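Local coordinates for probable transcriptional regulatory protein aq_1575 (Aquifex aeolicus, PDB 1LFP) that probably binds DNA and regulates transcription, as a cytoplasmic member of the TACO1 family, at residues Tyr87-Pro92 / His120-Ala126; Val116-His120 / Lys220-Leu225; Arg136-Ile140 / Pro177-Val183. All blocks are in the same frame, centred on the assembly; numbering follows the deposited sequence.

Contact 1. Residues Tyr87-Pro92 / His120-Ala126; sequences YEGYAP and HGGNLGA
Strand 83-91 takes short strand 123-124 as its antiparallel neighbour at the border of a mixed sheet. Tyr90 and Asn123 form the hydrogen-bonded pair. Tyr90 N reaches Asn123 O at 3.0 Å in a nearly straight bond (170° at the hydrogen), and Asn123 N returns to Tyr90 O at 2.8 Å. Gly89 and Leu124 make the adjacent non-hydrogen-bonded pair, with CA atoms 4.2 Å apart. A side chain on Gly89 would run into Asn123 O, and one on Gly122 into Tyr90 O. Gly125 N donates to Glu88 O at 2.9 Å, in the carbonyl plane. Water 1 spans the same end, donating to Gly125 O and accepting from Glu88 N. With CG anti to the backbone N (chi1 177°), Leu124 brings its CD1 back to strand 83-91, 3.4 Å from Glu88 O and 4.0 Å from Tyr87 CB. The Glu88 carboxylate turns elsewhere, to the backbone N atoms of Gly128, Val130 and Ser131. At the other end the Pro92 ring packs on the turn, with CG 3.6 Å from His120 O. Gly121, with positive phi, is the C-prime residue there. The chain thus leaves helix 106-119 through a Schellman motif and enters an antiparallel edge strand.

Contact 2. Residues Val116-His120 / Lys220-Leu225; sequences VFTKH and KLLNAL
Val116, in the last turn of helix 106-119, and His120, just past its end, face Leu221 and Ala224 of helix 212-226 in a helix-helix packing contact. The His120 imidazole lies over the backbone of the second helix. Leu221 CA sits over one face of this ring, 4.0 Å from the His120 ring centroid, in a CH-pi contact. Lys220 O lies over the same face, toward the rim. His120 CG is anti to its carbonyl carbon (chi1 -61°), which lets the ring reach across while His120 CB rests on Leu221 CG at 3.5 Å. Lys220 crosses the imidazole at about a right angle and touches it through CB, before its chain leads away.

The Leu221 side chain is wedged between His120 and Phe117. Leu221 CD2 stands over a face of the Phe117 ring, 4.2 Å from its centroid and only 14° off the ring normal. The two side chains cross at about a right angle. Leu225 also crosses Phe117 at about a right angle, and its CD1 meets CE2 of that ring obliquely. Deeper in, Phe117 reaches Val97 and Leu225 reaches Val99. Through these residues the helix pair packs on strand 95-103 of the mixed sheet.

Val116 fills the other end of the interface. Its CG1, anti to the backbone N (chi1 178°), points between Ala224 and Leu225. Leu225 CD2 is 3.8 Å from this methyl. The tightest approach is to Ala224, where Val116 CG1 and Ala224 CB are 3.3 Å apart, closer than usual van der Waals contact.

Contact 3. Residues Arg136-Ile140 / Pro177-Val183; sequences RKGYI and PEELYEV
The backbones of strand 134-143 and the 3-10 turn before helix 180-188 come nearest at Gly138 and Pro177, with CA atoms 4.4 Å apart. A CB on Gly138 would point at residues 177-183 and collide with Leu180 CB, so the glycine lets helix 180-188 come this close. Pro177 lays its ring beside the strand. Its CD is 3.5 Å from Arg136 O, and its CB lies 3.7 Å from Arg136 NH2, oblique to the guanidinium. A bend in the Arg136 chain at chi3 (52°) brings the guanidinium back beside the proline. Arg136 NH2 also forms a long salt bridge, 3.9 Å, with Glu178 OE1, the guanidinium and carboxylate planes being 36° apart. The pair is exposed, so the attraction is probably modest. An alanine in place of Pro177 would lack CG and CD, and is likely to leave a gap beside Arg136 O and to cost the turn the restraint of the ring.

Farther along, the contact is apolar and buried. Leu180 CD1 rests near Tyr139 N and meets Ile140 CG1 at 3.9 Å, the two side chains running antiparallel alongside each other. Ile140 CD1 then touches Val183 CG1 at 3.6 Å. Val183 follows Leu180 by three residues, so both face the strand from one side of the helix. Ile140 and Val183 each also touch Thr175 of strand 170-175. Together these contacts hold helix 180-188 on one face of a four-stranded antiparallel sheet with the beta-alpha-beta-beta-alpha-beta order of a ferredoxin-like fold.

Contacts 1 and 2 are direct neighbours, with centres about 9 Å apart, and both include His120. Helix 106-119 is followed, after a three-residue turn, by strand 123-124, so one chain reversal serves both. Phe117 joins them: its O probably accepts a hydrogen bond from Gly122 N at 2.7 Å, and its CD1 packs 3.4 Å from Tyr90 O. Contact 3 stands apart, on the four-stranded antiparallel sheet. Its centre is about 27 Å from that of contact 1 and about 29 Å from that of contact 2, and the nearest atoms are about 11 and 13 Å away. In sequence it follows contact 1 and is nested within the loop closed by contact 2.

Contact 1. Residues Tyr87-Pro92 / His120-Ala126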
# COMPACT_ATOMS: atom_id res chain seq x y z
N TYR A 87 -5.56 -6.32 9.50
CA TYR A 87 -5.19 -6.40 10.90
C TYR A 87 -5.22 -4.99 11.45
O TYR A 87 -5.04 -4.02 10.71
CB TYR A 87 -3.80 -7.00 11.09
CG TYR A 87 -3.76 -8.44 10.73
CD1 TYR A 87 -4.26 -9.42 11.60
CD2 TYR A 87 -3.25 -8.84 9.51
CE1 TYR A 87 -4.26 -10.75 11.24
CE2 TYR A 87 -3.25 -10.17 9.13
CZ TYR A 87 -3.75 -11.12 10.00
OH TYR A 87 -3.75 -12.43 9.56
N GLU A 88 -5.54 -4.89 12.73
CA GLU A 88 -5.65 -3.58 13.37
C GLU A 88 -4.99 -3.66 14.75
O GLU A 88 -5.19 -4.63 15.47
CB GLU A 88 -7.14 -3.24 13.56
CG GLU A 88 -7.87 -3.05 12.27
CD GLU A 88 -9.37 -2.80 12.45
OE1 GLU A 88 -9.78 -1.90 13.23
OE2 GLU A 88 -10.16 -3.52 11.80
N GLY A 89 -4.18 -2.66 15.10
CA GLY A 89 -3.54 -2.68 16.39
C GLY A 89 -2.91 -1.34 16.70
O GLY A 89 -3.08 -0.32 15.96
N TYR A 90 -2.17 -1.32 17.80
CA TYR A 90 -1.55 -0.08 18.25
C TYR A 90 -0.05 -0.23 18.44
O TYR A 90 0.43 -1.28 18.88
CB TYR A 90 -2.18 0.35 19.59
CG TYR A 90 -3.55 0.96 19.47
CD1 TYR A 90 -3.71 2.34 19.32
CD2 TYR A 90 -4.69 0.16 19.40
CE1 TYR A 90 -4.96 2.90 19.10
CE2 TYR A 90 -5.94 0.71 19.18
CZ TYR A 90 -6.08 2.08 19.03
OH TYR A 90 -7.35 2.61 18.84
N ALA A 91 0.67 0.81 18.07
CA ALA A 91 2.12 0.86 18.23
C ALA A 91 2.34 1.74 19.44
O ALA A 91 1.42 2.37 19.95
CB ALA A 91 2.76 1.50 17.00
N PRO A 92 3.58 1.82 19.92
CA PRO A 92 3.84 2.66 21.09
C PRO A 92 3.52 4.13 20.88
O PRO A 92 3.69 4.66 19.79
CB PRO A 92 5.31 2.39 21.41
CG PRO A 92 5.86 1.75 20.18
CD PRO A 92 4.73 0.94 19.64
N HIS A 120 8.06 -4.98 19.25
CA HIS A 120 8.31 -3.55 19.22
C HIS A 120 7.49 -2.71 20.20
O HIS A 120 7.40 -1.50 20.04
CB HIS A 120 8.14 -3.06 17.79
CG HIS A 120 9.10 -3.70 16.84
ND1 HIS A 120 10.42 -3.29 16.72
CD2 HIS A 120 8.96 -4.77 16.02
CE1 HIS A 120 11.04 -4.09 15.87
NE2 HIS A 120 10.18 -4.99 15.43
N GLY A 121 6.90 -3.35 21.20
CA GLY A 121 6.16 -2.61 22.21
C GLY A 121 4.75 -2.22 21.83
O GLY A 121 4.13 -1.36 22.47
N GLY A 122 4.25 -2.83 20.76
CA GLY A 122 2.91 -2.54 20.30
C GLY A 122 2.01 -3.66 20.74
O GLY A 122 2.40 -4.50 21.56
N ASN A 123 0.81 -3.71 20.16
CA ASN A 123 -0.17 -4.72 20.50
C ASN A 123 -1.20 -4.92 19.41
O ASN A 123 -1.96 -4.01 19.11
CB ASN A 123 -0.92 -4.33 21.76
CG ASN A 123 -1.76 -5.45 22.29
OD1 ASN A 123 -2.81 -5.22 22.90
ND2 ASN A 123 -1.31 -6.68 22.09
N LEU A 124 -1.24 -6.11 18.85
CA LEU A 124 -2.23 -6.41 17.84
C LEU A 124 -3.56 -6.50 18.55
O LEU A 124 -3.67 -7.15 19.60
CB LEU A 124 -1.91 -7.74 17.18
CG LEU A 124 -2.90 -8.23 16.14
CD1 LEU A 124 -3.11 -7.22 15.00
CD2 LEU A 124 -2.32 -9.53 15.61
N GLY A 125 -4.58 -5.85 18.00
CA GLY A 125 -5.90 -5.86 18.60
C GLY A 125 -6.88 -6.65 17.75
O GLY A 125 -6.49 -7.38 16.83
N ALA A 126 -8.16 -6.49 18.06
CA ALA A 126 -9.20 -7.19 17.35
C ALA A 126 -9.76 -6.35 16.22
O ALA A 126 -9.55 -5.14 16.16
CB ALA A 126 -10.32 -7.55 18.30
O HOH W 1 -6.42 -7.27 13.99

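Contact 2. Residues Val116-His120 / Lys220-Leu225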
# COMPACT_ATOMS: atom_id res chain seq x y z
N VAL A 116 5.38 -9.42 15.64
CA VAL A 116 6.01 -8.14 15.29
C VAL A 116 5.53 -7.01 16.20
O VAL A 116 6.32 -6.19 16.68
CB VAL A 116 5.70 -7.72 13.84
CG1 VAL A 116 6.32 -6.37 13.54
CG2 VAL A 116 6.20 -8.81 12.87
N PHE A 117 4.22 -6.93 16.41
CA PHE A 117 3.69 -5.87 17.27
C PHE A 117 4.29 -5.93 18.69
O PHE A 117 4.80 -4.94 19.20
CB PHE A 117 2.17 -5.99 17.36
CG PHE A 117 1.42 -5.13 16.36
CD1 PHE A 117 1.13 -3.80 16.65
CD2 PHE A 117 0.98 -5.66 15.14
CE1 PHE A 117 0.40 -2.98 15.76
CE2 PHE A 117 0.25 -4.85 14.22
CZ PHE A 117 -0.04 -3.50 14.54
N THR A 118 4.22 -7.09 19.31
CA THR A 118 4.76 -7.29 20.65
C THR A 118 6.25 -6.96 20.79
O THR A 118 6.64 -6.23 21.70
CB THR A 118 4.53 -8.72 21.11
OG1 THR A 118 3.12 -8.97 21.13
CG2 THR A 118 5.11 -8.93 22.51
N LYS A 119 7.05 -7.48 19.88
CA LYS A 119 8.49 -7.26 19.91
C LYS A 119 8.83 -5.79 19.96
O LYS A 119 9.76 -5.38 20.65
CB LYS A 119 9.13 -7.91 18.69
CG LYS A 119 9.39 -9.39 18.85
CD LYS A 119 8.19 -10.16 19.40
CE LYS A 119 8.45 -11.65 19.29
NZ LYS A 119 8.92 -11.97 17.90
N HIS A 120 8.06 -4.98 19.25
CA HIS A 120 8.31 -3.55 19.22
C HIS A 120 7.49 -2.71 20.20
O HIS A 120 7.40 -1.50 20.04
CB HIS A 120 8.14 -3.06 17.79
CG HIS A 120 9.10 -3.70 16.84
ND1 HIS A 120 10.42 -3.29 16.72
CD2 HIS A 120 8.96 -4.77 16.02
CE1 HIS A 120 11.04 -4.09 15.87
NE2 HIS A 120 10.18 -4.99 15.43
N LYS A 220 10.22 1.19 13.67
CA LYS A 220 10.75 -0.16 13.52
C LYS A 220 9.61 -1.17 13.39
O LYS A 220 9.71 -2.16 12.66
CB LYS A 220 11.63 -0.51 14.73
CG LYS A 220 13.01 0.12 14.68
CD LYS A 220 13.91 -0.43 15.78
CE LYS A 220 15.34 0.09 15.66
NZ LYS A 220 15.36 1.58 15.62
N LEU A 221 8.54 -0.91 14.11
CA LEU A 221 7.40 -1.81 14.06
C LEU A 221 6.84 -1.83 12.65
O LEU A 221 6.65 -2.91 12.07
CB LEU A 221 6.33 -1.33 15.05
CG LEU A 221 5.45 -2.40 15.66
CD1 LEU A 221 4.65 -1.78 16.81
CD2 LEU A 221 4.54 -2.98 14.59
N LEU A 222 6.59 -0.65 12.11
CA LEU A 222 6.04 -0.51 10.77
C LEU A 222 6.96 -1.16 9.74
O LEU A 222 6.50 -1.86 8.85
CB LEU A 222 5.81 0.97 10.44
CG LEU A 222 4.87 1.74 11.38
CD1 LEU A 222 4.50 3.09 10.78
CD2 LEU A 222 3.58 0.87 11.61
N ASN A 223 8.27 -0.90 9.87
CA ASN A 223 9.25 -1.49 8.95
C ASN A 223 9.22 -3.01 9.05
O ASN A 223 9.36 -3.70 8.04
CB ASN A 223 10.67 -1.05 9.31
CG ASN A 223 10.96 0.38 8.95
OD1 ASN A 223 11.91 0.97 9.48
ND2 ASN A 223 10.16 0.95 8.05
N ALA A 224 9.06 -3.52 10.27
CA ALA A 224 9.04 -4.96 10.50
C ALA A 224 7.80 -5.55 9.83
O ALA A 224 7.87 -6.62 9.20
CB ALA A 224 9.07 -5.25 12.00
N LEU A 225 6.66 -4.87 9.92
CA LEU A 225 5.46 -5.39 9.27
C LEU A 225 5.65 -5.44 7.75
O LEU A 225 5.18 -6.36 7.07
CB LEU A 225 4.25 -4.54 9.62
CG LEU A 225 3.85 -4.61 11.09
CD1 LEU A 225 2.93 -3.44 11.41
CD2 LEU A 225 3.17 -5.96 11.39

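Contact 3. Residues Arg136-Ile140 / Pro177-Val183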
# COMPACT_ATOMS: atom_id res chain seq x y z
N ARG A 136 -11.50 4.60 4.00
CA ARG A 136 -11.04 3.89 2.81
C ARG A 136 -10.97 4.89 1.67
O ARG A 136 -11.94 5.61 1.41
CB ARG A 136 -12.05 2.78 2.46
CG ARG A 136 -11.37 1.44 2.22
CD ARG A 136 -12.31 0.37 1.68
NE ARG A 136 -13.05 0.84 0.52
CZ ARG A 136 -13.56 0.05 -0.41
NH1 ARG A 136 -13.43 -1.26 -0.32
NH2 ARG A 136 -14.23 0.58 -1.41
N LYS A 137 -9.84 4.95 0.98
CA LYS A 137 -9.67 5.89 -0.12
C LYS A 137 -8.87 5.28 -1.27
O LYS A 137 -8.13 4.31 -1.11
CB LYS A 137 -8.85 7.14 0.30
CG LYS A 137 -9.44 8.05 1.38
CD LYS A 137 -10.50 8.97 0.78
CE LYS A 137 -11.24 9.70 1.87
NZ LYS A 137 -11.66 8.69 2.84
N GLY A 138 -9.03 5.88 -2.44
CA GLY A 138 -8.21 5.48 -3.57
C GLY A 138 -6.89 6.21 -3.34
O GLY A 138 -6.89 7.30 -2.82
N TYR A 139 -5.78 5.61 -3.76
CA TYR A 139 -4.47 6.17 -3.56
C TYR A 139 -3.68 6.05 -4.85
O TYR A 139 -3.55 4.97 -5.40
CB TYR A 139 -3.81 5.37 -2.44
CG TYR A 139 -2.40 5.71 -2.13
CD1 TYR A 139 -1.35 4.97 -2.67
CD2 TYR A 139 -2.10 6.71 -1.21
CE1 TYR A 139 -0.03 5.21 -2.29
CE2 TYR A 139 -0.79 6.97 -0.82
CZ TYR A 139 0.24 6.22 -1.37
OH TYR A 139 1.54 6.50 -1.00
N ILE A 140 -3.14 7.18 -5.31
CA ILE A 140 -2.37 7.24 -6.54
C ILE A 140 -1.02 7.85 -6.29
O ILE A 140 -0.93 8.89 -5.64
CB ILE A 140 -3.12 8.09 -7.60
CG1 ILE A 140 -4.41 7.34 -8.01
CG2 ILE A 140 -2.19 8.35 -8.82
CD1 ILE A 140 -5.44 8.19 -8.80
N PRO A 177 -12.90 6.16 -2.97
CA PRO A 177 -12.53 4.81 -3.43
C PRO A 177 -13.19 4.29 -4.71
O PRO A 177 -12.51 3.72 -5.58
CB PRO A 177 -12.76 3.94 -2.18
CG PRO A 177 -13.87 4.68 -1.45
CD PRO A 177 -13.53 6.13 -1.64
N GLU A 178 -14.48 4.52 -4.86
CA GLU A 178 -15.15 4.05 -6.06
C GLU A 178 -14.69 4.75 -7.34
O GLU A 178 -15.00 4.29 -8.43
CB GLU A 178 -16.67 4.20 -5.92
CG GLU A 178 -17.29 3.19 -4.97
CD GLU A 178 -17.06 3.53 -3.51
OE1 GLU A 178 -17.33 2.65 -2.66
OE2 GLU A 178 -16.62 4.68 -3.21
N GLU A 179 -13.95 5.85 -7.21
CA GLU A 179 -13.49 6.62 -8.37
C GLU A 179 -12.00 6.55 -8.63
O GLU A 179 -11.43 7.35 -9.38
CB GLU A 179 -13.89 8.07 -8.19
CG GLU A 179 -15.34 8.16 -7.83
CD GLU A 179 -15.92 9.47 -8.17
OE1 GLU A 179 -15.31 10.49 -7.78
OE2 GLU A 179 -16.99 9.49 -8.82
N LEU A 180 -11.37 5.59 -8.00
CA LEU A 180 -9.95 5.42 -8.15
C LEU A 180 -9.48 5.25 -9.60
O LEU A 180 -8.55 5.93 -10.05
CB LEU A 180 -9.54 4.21 -7.31
CG LEU A 180 -8.15 3.65 -7.63
CD1 LEU A 180 -7.12 4.69 -7.20
CD2 LEU A 180 -7.93 2.32 -6.89
N TYR A 181 -10.11 4.35 -10.34
CA TYR A 181 -9.67 4.09 -11.70
C TYR A 181 -10.10 5.17 -12.67
O TYR A 181 -9.44 5.39 -13.70
CB TYR A 181 -10.15 2.70 -12.16
CG TYR A 181 -9.65 1.62 -11.23
CD1 TYR A 181 -8.30 1.43 -11.01
CD2 TYR A 181 -10.55 0.79 -10.57
CE1 TYR A 181 -7.84 0.43 -10.14
CE2 TYR A 181 -10.13 -0.19 -9.71
CZ TYR A 181 -8.77 -0.37 -9.50
OH TYR A 181 -8.39 -1.37 -8.63
N GLU A 182 -11.16 5.87 -12.31
CA GLU A 182 -11.64 6.93 -13.17
C GLU A 182 -10.67 8.07 -13.07
O GLU A 182 -10.35 8.71 -14.07
CB GLU A 182 -13.03 7.37 -12.74
CG GLU A 182 -13.70 8.32 -13.70
CD GLU A 182 -15.06 8.77 -13.20
OE1 GLU A 182 -16.01 7.95 -13.20
OE2 GLU A 182 -15.17 9.95 -12.79
N VAL A 183 -10.22 8.35 -11.85
CA VAL A 183 -9.25 9.43 -11.66
C VAL A 183 -7.90 9.08 -12.31
O VAL A 183 -7.29 9.90 -12.97
CB VAL A 183 -9.08 9.73 -10.15
CG1 VAL A 183 -7.87 10.61 -9.90
CG2 VAL A 183 -10.35 10.40 -9.65